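Local coordinates for X-ray repair cross complementing protein 1 variant (Homo sapiens, PDB 6WH1) that probably acts, as the whole protein of which this is the C-terminal BRCT domain, as a scaffold assembling repair complexes at DNA single-strand breaks, at residues D20-R23 with K24-Y28; A68-R71 with P72-Y76. All coordinates share one frame; numbering follows the deposited sequence.

Interaction 1: D20-R23 with K24-Y28; sequences DERR and KLIRY
Lys24 N donates to Asp20 O at 3.0 Å and opens a run of i to i+4 backbone bonds. Leu25 N follows on Glu21 O at 2.9 Å, then Ile26 N on Arg22 O and Arg27 N on Arg23 O. Asp20 sits at the N-cap, but its carboxylate makes no capping bond.

Aliphatic branches pack mostly against backbone carbonyl oxygens of the preceding turn. Leu25 CG lies 3.2 Å from Glu21 O. Ile26 points CG1 anti to its own carbonyl carbon (chi1 -73°), which carries this branch back beside the preceding turn. There Ile26 CG1 is 3.3 Å from Arg22 O. Ile26 CD1 reaches Arg22 CG at 4.2 Å, the two side chains meeting at a slant. This turn begins helix 21-31, the crossover helix between parallel strands 10-13 and 35-36 of the BRCT fold. Tyr28 lays one ring face over Lys24 O, 3.5 Å above the plane and offset toward the rim.

The three arginines find their polar partners outside this turn. The Arg22 chain bends at chi3 (-89°), and NH2 bonds to the carbonyls of Leu13 and Gly15. Arg23 and Arg27 leave the same helix one turn apart. Outside these segments, each of their guanidinium groups pairs with an acidic side chain of the chain of another protein. This negative charge probably offsets the like charges of Arg23 NH2 and Arg27 NH2, which are 4.7 Å apart.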
# COMPACT_ATOMS: atom_id res chain seq x y z
N ASP A 20 2.71 13.44 -0.24
CA ASP A 20 2.96 12.00 -0.24
C ASP A 20 1.76 11.20 0.27
O ASP A 20 1.91 10.04 0.66
CB ASP A 20 4.20 11.68 0.60
CG ASP A 20 3.99 11.89 2.10
OD1 ASP A 20 4.93 11.59 2.87
OD2 ASP A 20 2.91 12.36 2.52
N GLU A 21 0.58 11.83 0.30
CA GLU A 21 -0.59 11.16 0.84
C GLU A 21 -0.89 9.87 0.10
O GLU A 21 -1.32 8.88 0.70
CB GLU A 21 -1.80 12.10 0.79
CG GLU A 21 -1.87 13.10 1.94
CD GLU A 21 -3.30 13.41 2.34
OE1 GLU A 21 -4.23 13.13 1.55
OE2 GLU A 21 -3.51 13.94 3.46
N ARG A 22 -0.67 9.86 -1.22
CA ARG A 22 -0.91 8.65 -2.00
C ARG A 22 -0.04 7.50 -1.51
O ARG A 22 -0.53 6.38 -1.28
CB ARG A 22 -0.66 8.93 -3.48
CG ARG A 22 -0.98 7.77 -4.41
CD ARG A 22 -1.03 8.23 -5.87
NE ARG A 22 -2.37 8.67 -6.26
CZ ARG A 22 -3.31 7.86 -6.74
NH1 ARG A 22 -3.07 6.57 -6.89
NH2 ARG A 22 -4.50 8.36 -7.07
N ARG A 23 1.26 7.76 -1.33
CA ARG A 23 2.17 6.75 -0.82
C ARG A 23 1.76 6.29 0.57
O ARG A 23 1.79 5.09 0.87
CB ARG A 23 3.60 7.29 -0.81
CG ARG A 23 4.65 6.29 -1.26
CD ARG A 23 6.06 6.80 -0.96
NE ARG A 23 6.32 6.85 0.48
CZ ARG A 23 6.86 5.86 1.18
NH1 ARG A 23 7.20 4.73 0.58
NH2 ARG A 23 7.06 5.99 2.49
N LYS A 24 1.36 7.22 1.43
CA LYS A 24 0.97 6.85 2.79
C LYS A 24 -0.26 5.95 2.79
O LYS A 24 -0.33 4.96 3.53
CB LYS A 24 0.74 8.11 3.62
CG LYS A 24 0.40 7.85 5.08
CD LYS A 24 0.28 9.15 5.85
CE LYS A 24 1.24 9.20 7.03
NZ LYS A 24 0.57 8.80 8.30
N LEU A 25 -1.25 6.28 1.95
CA LEU A 25 -2.46 5.46 1.86
C LEU A 25 -2.14 4.08 1.33
O LEU A 25 -2.68 3.07 1.83
CB LEU A 25 -3.49 6.15 0.98
CG LEU A 25 -4.03 7.48 1.52
CD1 LEU A 25 -4.62 8.31 0.39
CD2 LEU A 25 -5.06 7.21 2.61
N ILE A 26 -1.29 4.00 0.30
CA ILE A 26 -0.86 2.70 -0.20
C ILE A 26 -0.22 1.89 0.93
O ILE A 26 -0.55 0.72 1.15
CB ILE A 26 0.11 2.87 -1.38
CG1 ILE A 26 -0.66 3.32 -2.63
CG2 ILE A 26 0.89 1.58 -1.64
CD1 ILE A 26 0.24 3.81 -3.75
N ARG A 27 0.67 2.54 1.69
CA ARG A 27 1.34 1.86 2.80
C ARG A 27 0.33 1.30 3.80
O ARG A 27 0.40 0.12 4.17
CB ARG A 27 2.31 2.82 3.49
CG ARG A 27 2.96 2.26 4.74
CD ARG A 27 4.01 3.22 5.30
NE ARG A 27 4.49 2.81 6.61
CZ ARG A 27 5.45 3.44 7.29
NH1 ARG A 27 5.83 2.98 8.48
NH2 ARG A 27 6.02 4.52 6.79
N TYR A 28 -0.62 2.12 4.23
CA TYR A 28 -1.52 1.69 5.31
C TYR A 28 -2.49 0.61 4.83
O TYR A 28 -2.69 -0.40 5.53
CB TYR A 28 -2.28 2.89 5.87
CG TYR A 28 -1.41 3.85 6.67
CD1 TYR A 28 -0.12 3.50 7.03
CD2 TYR A 28 -1.89 5.09 7.05
CE1 TYR A 28 0.68 4.37 7.76
CE2 TYR A 28 -1.11 5.96 7.78
CZ TYR A 28 0.18 5.60 8.13
OH TYR A 28 0.96 6.47 8.85

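Interaction 2: A68-R71 with P72-Y76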
# COMPACT_ATOMS: atom_id res chain seq x y z
N ALA A 68 -18.74 2.47 -1.32
CA ALA A 68 -18.66 3.56 -0.35
C ALA A 68 -17.53 4.50 -0.73
O ALA A 68 -16.47 4.07 -1.18
CB ALA A 68 -18.42 3.03 1.07
N PHE A 69 -17.77 5.80 -0.54
CA PHE A 69 -16.82 6.86 -0.86
C PHE A 69 -16.33 7.48 0.43
O PHE A 69 -17.13 8.00 1.22
CB PHE A 69 -17.46 7.90 -1.77
CG PHE A 69 -17.97 7.35 -3.06
CD1 PHE A 69 -19.27 6.88 -3.17
CD2 PHE A 69 -17.14 7.29 -4.17
CE1 PHE A 69 -19.73 6.36 -4.36
CE2 PHE A 69 -17.60 6.77 -5.37
CZ PHE A 69 -18.90 6.32 -5.46
N VAL A 70 -15.02 7.43 0.66
CA VAL A 70 -14.43 7.75 1.95
C VAL A 70 -13.20 8.62 1.76
O VAL A 70 -12.52 8.55 0.73
CB VAL A 70 -14.06 6.48 2.76
CG1 VAL A 70 -13.95 6.80 4.22
CG2 VAL A 70 -15.07 5.36 2.54
N ARG A 71 -12.89 9.43 2.78
CA ARG A 71 -11.75 10.33 2.80
C ARG A 71 -10.52 9.62 3.35
O ARG A 71 -10.63 8.65 4.11
CB ARG A 71 -12.06 11.56 3.64
CG ARG A 71 -13.22 12.38 3.11
CD ARG A 71 -12.74 13.54 2.26
NE ARG A 71 -13.84 14.34 1.73
CZ ARG A 71 -14.00 14.62 0.44
NH1 ARG A 71 -13.13 14.17 -0.45
NH2 ARG A 71 -15.04 15.35 0.05
N PRO A 72 -9.32 10.09 2.98
CA PRO A 72 -8.08 9.44 3.47
C PRO A 72 -7.94 9.46 4.99
O PRO A 72 -7.17 8.66 5.54
CB PRO A 72 -6.97 10.25 2.79
CG PRO A 72 -7.61 10.83 1.57
CD PRO A 72 -9.04 11.10 1.95
N ARG A 73 -8.65 10.36 5.68
CA ARG A 73 -8.55 10.38 7.13
C ARG A 73 -9.10 9.10 7.75
O ARG A 73 -8.68 8.72 8.85
CB ARG A 73 -9.28 11.60 7.71
CG ARG A 73 -8.86 11.90 9.14
CD ARG A 73 -9.75 12.94 9.79
NE ARG A 73 -9.88 12.72 11.23
CZ ARG A 73 -10.87 13.21 11.97
NH1 ARG A 73 -11.81 13.96 11.41
NH2 ARG A 73 -10.92 12.95 13.27
N TRP A 74 -10.01 8.42 7.06
CA TRP A 74 -10.45 7.11 7.53
C TRP A 74 -9.27 6.16 7.67
O TRP A 74 -9.09 5.52 8.71
CB TRP A 74 -11.49 6.52 6.57
CG TRP A 74 -11.93 5.13 6.95
CD1 TRP A 74 -12.20 4.67 8.20
CD2 TRP A 74 -12.16 4.03 6.06
NE1 TRP A 74 -12.59 3.35 8.15
CE2 TRP A 74 -12.57 2.94 6.84
CE3 TRP A 74 -12.07 3.87 4.67
CZ2 TRP A 74 -12.88 1.69 6.29
CZ3 TRP A 74 -12.38 2.63 4.12
CH2 TRP A 74 -12.78 1.56 4.94
N ILE A 75 -8.46 6.06 6.61
CA ILE A 75 -7.29 5.19 6.64
C ILE A 75 -6.32 5.65 7.73
O ILE A 75 -5.79 4.83 8.50
CB ILE A 75 -6.61 5.17 5.26
CG1 ILE A 75 -7.66 4.94 4.16
CG2 ILE A 75 -5.53 4.12 5.20
CD1 ILE A 75 -8.21 3.54 4.11
N TYR A 76 -6.08 6.96 7.81
CA TYR A 76 -5.13 7.47 8.80
C TYR A 76 -5.55 7.09 10.21
O TYR A 76 -4.76 6.57 11.00
CB TYR A 76 -4.98 8.99 8.68
CG TYR A 76 -4.51 9.46 7.33
CD1 TYR A 76 -3.57 8.73 6.62
CD2 TYR A 76 -5.01 10.62 6.77
CE1 TYR A 76 -3.14 9.16 5.38
CE2 TYR A 76 -4.59 11.06 5.54
CZ TYR A 76 -3.65 10.32 4.85
OH TYR A 76 -3.22 10.75 3.61
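Val70 meets Trp74 across the bend where strand 68-70 gives way to helix 72-81. Val70 CG1 does most of the touching. It lies 3.4 Å from Trp74 CB and 3.5 Å from Trp74 CE3. Val70 CG2 extends the contact along the six-membered ring, 4.1 Å from Trp74 CZ3. The indole meets the valine obliquely. Trp74 CG is anti to the backbone N (chi1 177°), which sends the ring back beside the strand. The backbone closes the same turn: Trp74 N donates to Arg71 O at 3.0 Å. The bond is bent, with an angle of 147° at the hydrogen, and the donor stands above the carbonyl plane. From the next residue, Pro72 O accepts from Tyr76 N. Pro72 O also lies 3.1 Å above the Tyr76 ring plane, offset toward the rim.

Further out, Trp74 NE1 is bonded to Leu85 O, and the indole also meets the rings of Phe46 and Tyr90. The Arg71 chain leads away from 72-76, and its NH1 bonds to the carbonyls of Thr49 and Gln51. Strand 68-70, an outermost strand of the parallel sheet of this BRCT domain within the chain, pairs with strand 46-48. Were Trp74 an alanine, Val70 would probably face a gap, and Leu85 O would lose its indole donor. The buried contact is thus apolar at its centre, while the indole N-H is satisfied by a backbone carbonyl and the Arg71 guanidinium is held away from the Val70-Trp74 pair by the carbonyls of Thr49 and Gln51.

How the interactions relate
Interaction 1 lies on helix 21-31, and interaction 2 leads into helix 72-81. Their centres are about 12 Å apart, and the two helices pack directly. Leu25 CD2 rests on Pro72 CB at 3.6 Å. Tyr28 CB meets Ile75 CG2 at 3.5 Å. Toward the polar border, Lys24 CD packs on Tyr76 CE1 at 3.4 Å, and Glu21 OE2 probably hydrogen-bonds to Tyr76 OH at 3.2 Å. The first contact also faces another protein through Arg23, Arg27 and Tyr28. No other protein chain of the assembly touches 68-76. Helix 21-31 thus meets the other protein with part of its surface and helix 72-81 with another, while interaction 2 joins helix 72-81 to strand 68-70.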